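PDB 4Y68: putative nisin-resistance protein from Streptococcus agalactiae 515, which probably acts as a membrane-anchored serine peptidase of family S41 that recognises and cleaves the lantibiotic nisin, giving the bacterium resistance. Local coordinates for residues Y72-S75 with R76-Q80; S138-L141 with Q142-M146; K225-S228 with S229-T233. All coordinates share one frame; numbering follows the deposited sequence.

Contact 1: residues Y72-S75 with R76-Q80; sequences YQES and RNIVQ
Arg-76 sets CG anti to its own carbonyl carbon (chi1 -68°) and folds at chi3 (-73°), a combination that turns the guanidinium back toward the start of the helix, over Tyr-72 and Gln-73. Gln-73 CA lies 3.6 Å above one face of that guanidinium, displaced toward its rim. Lower on the same side chain, Arg-76 CG rests 3.5 Å from Tyr-72 O, and Arg-76 NH1 comes within 3.7 Å of Tyr-72 CB. Beyond the segments, NH1 forms a salt bridge with Asp-264 and a hydrogen bond with Tyr-35, whose ring stacks on that of Tyr-72.

The backbone beneath is the first turns of helix 72-87, which packs in an N-terminal helical region with helix 32-46 and with helix 55-66, where the Ile-78 side chain touches Lys-65 and Leu-66. Its i to i+4 bonds are regular: Arg-76 N donates to Tyr-72 O at 2.8 Å, and Val-79 N to Ser-75 O at 3.0 Å. Ile-78 N bonds to Glu-74 O at 2.9 Å, while Ile-78 CG1 lies alongside that same Glu-74 oxygen at 3.5 Å. Buried Ser-75 turns OG to Ser-32 O and Ser-69 OG, and Glu-74 OE1 takes a hydrogen bond from Lys-70 N.

Contact 2: residues S138-L141 with Q142-M146; sequences SGKL and QNILM
Four backbone hydrogen bonds between Ser-138 to Leu-141 and Gln-142 to Leu-145 define this part of helix 131-147. Gln-142 N donates to Ser-138 O at 2.8 Å. Asn-143 N bonds to Gly-139 O at the same length, 2.8 Å, and Leu-145 N to Leu-141 O at 3.0 Å. The bond from Ile-144 N to Lys-140 O is the longest of the four, 3.2 Å. Met-146 N continues the same i to i+4 series by donating to Gln-142 O.

The van der Waals contacts are mostly between side-chain carbons and the carbonyl oxygens one turn back. Ile-144 places CG1 anti to its own carbonyl carbon (chi1 -69°), which lays that branch against Lys-140 O at 3.3 Å. Farther out, the touch between the two side chains is loose, Lys-140 CD standing 4.4 Å from Ile-144 CD1. Leu-145 CG sits 3.6 Å from Leu-141 O, and Gln-142 CB 3.4 Å from Ser-138 O. Beyond CB the Gln-142 chain, with CG anti to the backbone N (chi1 176°) and a bend at chi2, leads away from residues 138-141.

Polar side-chain ends find their partners beyond the two segments: Lys-140 NZ hydrogen-bonds to Pro-109 O, and Ser-138 OG turns back to Ile-134 O in the preceding turn.

Apolar packing links the helix to the sheet: Leu-141, Ile-144 and Leu-145 all touch Ile-121 of strand 118-122, and Ile-144 also meets Leu-119. Such a helix, with an aliphatic face laid on the strand that precedes it, is the connecting element of a beta-alpha-beta crossover, here joining the neighbouring parallel strands 118-122 and 152-156.

Contact 3: residues K225-S228 with S229-T233; sequences KTAS and SAEMT
Ser-228 N donates to Glu-231 OE1 at 2.7 Å, a bond 166° at the hydrogen that uses the anti lone pair of the carboxylate oxygen. It fastens the N-terminus of helix 229-235, which follows the loop after the parallel strand 218-222; Ser-228 occupies the N-cap position, though its hydroxyl makes no capping bond. The helix opens with Ala-230 N on Ala-227 O (3.0 Å) and Met-232 N on Ser-228 O (2.8 Å). Met-232, bent at chi2 and chi3, curls its CE back to 3.2 Å from Ser-228 O. Thr-226 CG2 touches Ala-230 CB at 3.9 Å.

Ser-228 has an unusual backbone for a residue with a side chain (phi 68°), and its OG, anti to the backbone N, hydrogen-bonds to His-90 NE2. This pairing is consistent with a Ser-His catalytic pair in this S41 peptidase, with Ser-228 probably the nucleophile.

A second shell fixes the Glu-231 carboxylate: OE1 also meets Tyr-253 N, and OE2 meets Gly-252 N and Thr-250 OG1. Thr-226 OG1 bonds to Leu-157 O and Asn-223 N, and Ser-229 OG to Gly-163 O. One turn into the helix, Thr-233 N and Thr-233 OG1 approach Ser-229 O from opposite faces of its carbonyl plane, the hydroxyl at 2.9 Å.

Overall arrangement
The contacts follow one another along the chain without overlap, each within or at the start of a single helix. Contact 1 lies in the N-terminal helical region, contacts 2 and 3 in the S41 peptidase part. Contacts 1 and 2 are peripheral, on opposite sides of the chain's centre and about 42 Å apart between centres. Contact 3, which carries the probable nucleophile, lies near the middle, its centre about 6 Å from that of the chain. The nearest atoms of contacts 2 and 3 are about 8 Å apart, those of contacts 1 and 3 about 17 Å. Helices 131-147 and 229-235 both follow parallel strands of the same mixed sheet, 118-122 and 218-222.

Contact 1: residues Y72-S75 with R76-Q80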
ATOM      1  N   TYR A  72      -3.376  27.928   3.292  1.00 26.67           N
ATOM      2  CA  TYR A  72      -2.859  26.569   3.433  1.00 26.61           C
ATOM      3  C   TYR A  72      -2.681  25.915   2.081  1.00 26.58           C
ATOM      4  O   TYR A  72      -1.665  25.267   1.830  1.00 26.24           O
ATOM      5  CB  TYR A  72      -3.786  25.697   4.292  1.00 26.65           C
ATOM      6  CG  TYR A  72      -3.862  26.087   5.751  1.00 31.36           C
ATOM      7  CD1 TYR A  72      -2.944  26.955   6.308  1.00 25.58           C
ATOM      8  CD2 TYR A  72      -4.862  25.570   6.577  1.00 30.87           C
ATOM      9  CE1 TYR A  72      -3.011  27.303   7.643  1.00 30.29           C
ATOM     10  CE2 TYR A  72      -4.939  25.915   7.911  1.00 30.26           C
ATOM     11  CZ  TYR A  72      -4.011  26.784   8.439  1.00 31.70           C
ATOM     12  OH  TYR A  72      -4.078  27.130   9.761  1.00 26.13           O
ATOM     13  N   GLN A  73      -3.681  26.065   1.225  1.00 24.04           N
ATOM     14  CA  GLN A  73      -3.617  25.549  -0.145  1.00 29.03           C
ATOM     15  C   GLN A  73      -2.365  26.064  -0.862  1.00 29.49           C
ATOM     16  O   GLN A  73      -1.686  25.314  -1.556  1.00 31.06           O
ATOM     17  CB  GLN A  73      -4.877  25.952  -0.930  1.00 28.22           C
ATOM     18  CG  GLN A  73      -4.909  25.510  -2.392  1.00 32.44           C
ATOM     19  CD  GLN A  73      -4.627  24.016  -2.565  1.00 41.74           C
ATOM     20  OE1 GLN A  73      -3.554  23.632  -3.046  1.00 47.79           O
ATOM     21  NE2 GLN A  73      -5.592  23.162  -2.191  1.00 41.89           N
ATOM     22  N   GLU A  74      -2.068  27.348  -0.676  1.00 29.45           N
ATOM     23  CA  GLU A  74      -0.901  27.970  -1.287  1.00 27.95           C
ATOM     24  C   GLU A  74       0.358  27.375  -0.686  1.00 26.63           C
ATOM     25  O   GLU A  74       1.307  27.044  -1.398  1.00 28.28           O
ATOM     26  CB  GLU A  74      -0.928  29.504  -1.099  1.00 27.69           C
ATOM     27  CG  GLU A  74       0.053  30.239  -2.006  1.00 33.11           C
ATOM     28  CD  GLU A  74       0.302  31.722  -1.639  1.00 38.72           C
ATOM     29  OE1 GLU A  74      -0.551  32.386  -1.012  1.00 34.77           O
ATOM     30  OE2 GLU A  74       1.380  32.230  -2.010  1.00 42.48           O
ATOM     31  N   SER A  75       0.362  27.222   0.635  1.00 26.20           N
ATOM     32  CA  SER A  75       1.490  26.585   1.299  1.00 22.34           C
ATOM     33  C   SER A  75       1.761  25.174   0.796  1.00 23.94           C
ATOM     34  O   SER A  75       2.925  24.802   0.644  1.00 24.23           O
ATOM     35  CB  SER A  75       1.273  26.548   2.802  1.00 23.58           C
ATOM     36  OG  SER A  75       1.461  27.819   3.362  1.00 20.47           O
ATOM     37  N   ARG A  76       0.709  24.395   0.524  1.00 22.88           N
ATOM     38  CA  ARG A  76       0.901  23.039   0.011  1.00 24.14           C
ATOM     39  C   ARG A  76       1.532  23.115  -1.371  1.00 23.91           C
ATOM     40  O   ARG A  76       2.408  22.315  -1.697  1.00 25.51           O
ATOM     41  CB  ARG A  76      -0.421  22.234  -0.043  1.00 24.42           C
ATOM     42  CG  ARG A  76      -1.040  21.886   1.342  1.00 24.91           C
ATOM     43  CD  ARG A  76      -2.200  20.855   1.269  1.00 22.60           C
ATOM     44  NE  ARG A  76      -3.438  21.419   0.714  1.00 28.11           N
ATOM     45  CZ  ARG A  76      -4.321  22.142   1.409  1.00 28.30           C
ATOM     46  NH1 ARG A  76      -4.118  22.390   2.700  1.00 24.85           N
ATOM     47  NH2 ARG A  76      -5.419  22.608   0.818  1.00 29.15           N
ATOM     48  N   ASN A  77       1.097  24.080  -2.187  1.00 25.39           N
ATOM     49  CA  ASN A  77       1.713  24.269  -3.507  1.00 30.20           C
ATOM     50  C   ASN A  77       3.189  24.627  -3.377  1.00 22.46           C
ATOM     51  O   ASN A  77       4.018  24.125  -4.113  1.00 25.93           O
ATOM     52  CB  ASN A  77       1.009  25.368  -4.317  1.00 30.57           C
ATOM     53  CG  ASN A  77      -0.471  25.091  -4.538  1.00 40.10           C
ATOM     54  OD1 ASN A  77      -0.954  23.969  -4.341  1.00 45.73           O
ATOM     55  ND2 ASN A  77      -1.204  26.126  -4.953  1.00 43.57           N
ATOM     56  N   ILE A  78       3.501  25.505  -2.433  1.00 21.77           N
ATOM     57  CA  ILE A  78       4.881  25.928  -2.210  1.00 22.00           C
ATOM     58  C   ILE A  78       5.809  24.794  -1.728  1.00 25.31           C
ATOM     59  O   ILE A  78       6.966  24.746  -2.131  1.00 24.17           O
ATOM     60  CB  ILE A  78       4.931  27.106  -1.208  1.00 24.45           C
ATOM     61  CG1 ILE A  78       4.478  28.395  -1.900  1.00 27.78           C
ATOM     62  CG2 ILE A  78       6.335  27.294  -0.659  1.00 24.09           C
ATOM     63  CD1 ILE A  78       4.064  29.497  -0.947  1.00 30.40           C
ATOM     64  N   VAL A  79       5.332  23.874  -0.888  1.00 22.24           N
ATOM     65  CA  VAL A  79       6.245  22.822  -0.384  1.00 23.87           C
ATOM     66  C   VAL A  79       6.271  21.546  -1.236  1.00 23.19           C
ATOM     67  O   VAL A  79       6.945  20.574  -0.898  1.00 24.86           O
ATOM     68  CB  VAL A  79       5.890  22.428   1.066  1.00 24.95           C
ATOM     69  CG1 VAL A  79       5.931  23.662   1.986  1.00 23.85           C
ATOM     70  CG2 VAL A  79       4.523  21.757   1.119  1.00 17.50           C
ATOM     71  N   GLN A  80       5.506  21.542  -2.322  1.00 26.68           N
ATOM     72  CA  GLN A  80       5.401  20.390  -3.205  1.00 24.37           C
ATOM     73  C   GLN A  80       6.763  19.883  -3.699  1.00 30.32           C
ATOM     74  O   GLN A  80       7.014  18.663  -3.706  1.00 30.47           O
ATOM     75  CB  GLN A  80       4.509  20.748  -4.384  1.00 27.59           C
ATOM     76  CG  GLN A  80       4.188  19.617  -5.351  1.00 40.47           C
ATOM     77  CD  GLN A  80       3.081  20.026  -6.350  1.00 57.18           C
ATOM     78  OE1 GLN A  80       2.814  21.220  -6.543  1.00 54.70           O
ATOM     79  NE2 GLN A  80       2.425  19.037  -6.961  1.00 48.92           N
TER

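Contact 2: residues S138-L141 with Q142-M146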
ATOM      1  N   SER A 138     -12.530  -7.258   3.833  1.00 26.85           N
ATOM      2  CA  SER A 138     -11.815  -8.453   4.275  1.00 23.21           C
ATOM      3  C   SER A 138     -12.760  -9.639   4.469  1.00 25.76           C
ATOM      4  O   SER A 138     -12.405 -10.769   4.137  1.00 28.54           O
ATOM      5  CB  SER A 138     -11.029  -8.183   5.565  1.00 24.21           C
ATOM      6  OG  SER A 138     -11.863  -7.742   6.643  1.00 28.31           O
ATOM      7  N   GLY A 139     -13.956  -9.386   4.994  1.00 28.72           N
ATOM      8  CA  GLY A 139     -14.935 -10.448   5.231  1.00 26.42           C
ATOM      9  C   GLY A 139     -15.339 -11.163   3.956  1.00 27.45           C
ATOM     10  O   GLY A 139     -15.428 -12.392   3.899  1.00 32.42           O
ATOM     11  N   LYS A 140     -15.567 -10.378   2.913  1.00 31.99           N
ATOM     12  CA  LYS A 140     -15.862 -10.917   1.594  1.00 30.84           C
ATOM     13  C   LYS A 140     -14.745 -11.865   1.126  1.00 28.22           C
ATOM     14  O   LYS A 140     -15.011 -12.921   0.552  1.00 35.44           O
ATOM     15  CB  LYS A 140     -16.055  -9.759   0.605  1.00 35.28           C
ATOM     16  CG  LYS A 140     -17.319  -9.802  -0.233  1.00 38.10           C
ATOM     17  CD  LYS A 140     -17.020 -10.348  -1.626  1.00 39.47           C
ATOM     18  CE  LYS A 140     -18.215 -10.181  -2.578  1.00 43.71           C
ATOM     19  NZ  LYS A 140     -18.490  -8.755  -2.991  1.00 39.45           N
ATOM     20  N   LEU A 141     -13.491 -11.495   1.368  1.00 26.63           N
ATOM     21  CA  LEU A 141     -12.373 -12.326   0.954  1.00 22.88           C
ATOM     22  C   LEU A 141     -12.316 -13.592   1.800  1.00 27.09           C
ATOM     23  O   LEU A 141     -12.233 -14.705   1.279  1.00 28.24           O
ATOM     24  CB  LEU A 141     -11.053 -11.559   1.060  1.00 25.97           C
ATOM     25  CG  LEU A 141     -10.723 -10.718  -0.167  1.00 30.84           C
ATOM     26  CD1 LEU A 141      -9.597  -9.754   0.112  1.00 26.70           C
ATOM     27  CD2 LEU A 141     -10.354 -11.635  -1.320  1.00 26.33           C
ATOM     28  N   GLN A 142     -12.344 -13.399   3.112  1.00 26.25           N
ATOM     29  CA  GLN A 142     -12.374 -14.494   4.062  1.00 26.67           C
ATOM     30  C   GLN A 142     -13.449 -15.526   3.667  1.00 30.95           C
ATOM     31  O   GLN A 142     -13.160 -16.715   3.562  1.00 36.65           O
ATOM     32  CB  GLN A 142     -12.622 -13.942   5.462  1.00 27.48           C
ATOM     33  CG  GLN A 142     -12.771 -14.971   6.554  1.00 32.98           C
ATOM     34  CD  GLN A 142     -11.459 -15.365   7.172  1.00 40.02           C
ATOM     35  OE1 GLN A 142     -10.486 -15.685   6.477  1.00 45.24           O
ATOM     36  NE2 GLN A 142     -11.415 -15.342   8.494  1.00 40.54           N
ATOM     37  N   ASN A 143     -14.673 -15.075   3.407  1.00 32.45           N
ATOM     38  CA  ASN A 143     -15.734 -16.016   3.060  1.00 34.12           C
ATOM     39  C   ASN A 143     -15.397 -16.826   1.833  1.00 35.26           C
ATOM     40  O   ASN A 143     -15.584 -18.040   1.818  1.00 39.68           O
ATOM     41  CB  ASN A 143     -17.067 -15.322   2.828  1.00 32.83           C
ATOM     42  CG  ASN A 143     -18.126 -16.293   2.306  1.00 47.78           C
ATOM     43  OD1 ASN A 143     -18.208 -16.559   1.102  1.00 43.64           O
ATOM     44  ND2 ASN A 143     -18.915 -16.857   3.218  1.00 49.26           N
ATOM     45  N   ILE A 144     -14.893 -16.155   0.807  1.00 34.21           N
ATOM     46  CA  ILE A 144     -14.540 -16.840  -0.427  1.00 34.35           C
ATOM     47  C   ILE A 144     -13.506 -17.911  -0.183  1.00 36.24           C
ATOM     48  O   ILE A 144     -13.656 -19.028  -0.657  1.00 34.54           O
ATOM     49  CB  ILE A 144     -14.000 -15.877  -1.491  1.00 29.77           C
ATOM     50  CG1 ILE A 144     -15.134 -14.967  -1.991  1.00 32.00           C
ATOM     51  CG2 ILE A 144     -13.340 -16.679  -2.631  1.00 28.85           C
ATOM     52  CD1 ILE A 144     -14.672 -13.868  -2.928  1.00 29.28           C
ATOM     53  N   LEU A 145     -12.465 -17.562   0.572  1.00 35.00           N
ATOM     54  CA  LEU A 145     -11.325 -18.453   0.770  1.00 33.18           C
ATOM     55  C   LEU A 145     -11.647 -19.594   1.737  1.00 34.79           C
ATOM     56  O   LEU A 145     -11.148 -20.698   1.561  1.00 36.13           O
ATOM     57  CB  LEU A 145     -10.108 -17.667   1.280  1.00 29.47           C
ATOM     58  CG  LEU A 145      -9.452 -16.687   0.294  1.00 32.71           C
ATOM     59  CD1 LEU A 145      -8.390 -15.817   0.965  1.00 24.92           C
ATOM     60  CD2 LEU A 145      -8.854 -17.425  -0.879  1.00 26.07           C
ATOM     61  N   MET A 146     -12.488 -19.326   2.738  1.00 37.97           N
ATOM     62  CA  MET A 146     -12.765 -20.309   3.791  1.00 42.94           C
ATOM     63  C   MET A 146     -13.998 -21.200   3.515  1.00 45.44           C
ATOM     64  O   MET A 146     -14.012 -22.373   3.891  1.00 48.36           O
ATOM     65  CB  MET A 146     -12.935 -19.603   5.147  1.00 36.53           C
ATOM     66  CG  MET A 146     -11.638 -18.974   5.728  1.00 42.72           C
ATOM     67  SD  MET A 146     -10.267 -20.111   6.100  1.00 51.29           S
ATOM     68  CE  MET A 146     -11.031 -21.251   7.257  1.00 43.58           C
TER

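Contact 3: residues K225-S228 with S229-T233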
ATOM      1  N   LYS A 225      -0.261  -1.050 -13.513  1.00 31.11           N
ATOM      2  CA  LYS A 225      -0.930  -0.144 -12.582  1.00 28.22           C
ATOM      3  C   LYS A 225      -0.888  -0.658 -11.137  1.00 24.03           C
ATOM      4  O   LYS A 225      -1.069   0.111 -10.195  1.00 22.72           O
ATOM      5  CB  LYS A 225      -2.382   0.090 -13.005  1.00 24.77           C
ATOM      6  CG  LYS A 225      -2.554   0.950 -14.260  1.00 34.87           C
ATOM      7  CD  LYS A 225      -3.953   1.602 -14.273  1.00 40.38           C
ATOM      8  CE  LYS A 225      -4.343   2.153 -15.647  1.00 58.47           C
ATOM      9  NZ  LYS A 225      -3.253   2.950 -16.296  1.00 61.24           N
ATOM     10  N   THR A 226      -0.647  -1.950 -10.964  1.00 23.45           N
ATOM     11  CA  THR A 226      -0.541  -2.533  -9.616  1.00 21.99           C
ATOM     12  C   THR A 226       0.457  -1.766  -8.770  1.00 19.14           C
ATOM     13  O   THR A 226       1.640  -1.779  -9.077  1.00 25.39           O
ATOM     14  CB  THR A 226      -0.113  -4.011  -9.687  1.00 18.88           C
ATOM     15  OG1 THR A 226      -1.072  -4.728 -10.467  1.00 22.50           O
ATOM     16  CG2 THR A 226      -0.020  -4.623  -8.264  1.00 16.31           C
ATOM     17  N   ALA A 227       0.013  -1.123  -7.697  1.00 18.79           N
ATOM     18  CA  ALA A 227       0.912  -0.214  -6.983  1.00 22.72           C
ATOM     19  C   ALA A 227       0.780  -0.214  -5.463  1.00 21.02           C
ATOM     20  O   ALA A 227      -0.283  -0.472  -4.912  1.00 21.75           O
ATOM     21  CB  ALA A 227       0.705   1.230  -7.493  1.00 19.51           C
ATOM     22  N   SER A 228       1.880   0.114  -4.799  1.00 18.61           N
ATOM     23  CA  SER A 228       1.831   0.577  -3.420  1.00 21.36           C
ATOM     24  C   SER A 228       1.403  -0.553  -2.475  1.00 18.17           C
ATOM     25  O   SER A 228       2.049  -1.599  -2.450  1.00 19.71           O
ATOM     26  CB  SER A 228       0.895   1.788  -3.314  1.00 21.23           C
ATOM     27  OG  SER A 228       1.272   2.623  -2.228  1.00 27.82           O
ATOM     28  N   SER A 229       0.322  -0.355  -1.724  1.00 21.95           N
ATOM     29  CA  SER A 229      -0.186  -1.398  -0.826  1.00 17.91           C
ATOM     30  C   SER A 229      -0.350  -2.723  -1.565  1.00 20.62           C
ATOM     31  O   SER A 229      -0.117  -3.806  -1.011  1.00 24.56           O
ATOM     32  CB  SER A 229      -1.531  -0.985  -0.225  1.00 20.98           C
ATOM     33  OG  SER A 229      -1.392  -0.083   0.859  1.00 16.75           O
ATOM     34  N   ALA A 230      -0.782  -2.621  -2.815  1.00 19.43           N
ATOM     35  CA  ALA A 230      -0.988  -3.777  -3.662  1.00 19.06           C
ATOM     36  C   ALA A 230       0.346  -4.429  -3.963  1.00 18.46           C
ATOM     37  O   ALA A 230       0.443  -5.649  -4.008  1.00 18.14           O
ATOM     38  CB  ALA A 230      -1.701  -3.372  -4.963  1.00 17.48           C
ATOM     39  N   GLU A 231       1.378  -3.612  -4.185  1.00 17.99           N
ATOM     40  CA  GLU A 231       2.706  -4.166  -4.415  1.00 18.80           C
ATOM     41  C   GLU A 231       3.242  -4.844  -3.137  1.00 19.63           C
ATOM     42  O   GLU A 231       3.803  -5.923  -3.209  1.00 16.49           O
ATOM     43  CB  GLU A 231       3.660  -3.091  -4.891  1.00 21.17           C
ATOM     44  CG  GLU A 231       3.435  -2.690  -6.317  1.00 18.40           C
ATOM     45  CD  GLU A 231       4.327  -1.564  -6.718  1.00 18.95           C
ATOM     46  OE1 GLU A 231       4.133  -0.435  -6.194  1.00 22.15           O
ATOM     47  OE2 GLU A 231       5.240  -1.817  -7.528  1.00 21.12           O
ATOM     48  N   MET A 232       3.028  -4.225  -1.975  1.00 20.18           N
ATOM     49  CA  MET A 232       3.483  -4.823  -0.716  1.00 19.86           C
ATOM     50  C   MET A 232       2.655  -6.050  -0.335  1.00 23.65           C
ATOM     51  O   MET A 232       3.152  -6.941   0.356  1.00 23.15           O
ATOM     52  CB  MET A 232       3.457  -3.806   0.429  1.00 17.52           C
ATOM     53  CG  MET A 232       4.872  -3.298   0.787  1.00 25.66           C
ATOM     54  SD  MET A 232       5.591  -2.409  -0.613  1.00 23.17           S
ATOM     55  CE  MET A 232       4.537  -0.956  -0.478  1.00 19.76           C
ATOM     56  N   THR A 233       1.396  -6.085  -0.769  1.00 19.76           N
ATOM     57  CA  THR A 233       0.602  -7.295  -0.679  1.00 19.41           C
ATOM     58  C   THR A 233       1.191  -8.367  -1.585  1.00 22.33           C
ATOM     59  O   THR A 233       1.304  -9.524  -1.179  1.00 22.65           O
ATOM     60  CB  THR A 233      -0.870  -7.059  -1.058  1.00 17.65           C
ATOM     61  OG1 THR A 233      -1.446  -6.192  -0.090  1.00 20.48           O
ATOM     62  CG2 THR A 233      -1.645  -8.384  -1.052  1.00 18.95           C
TER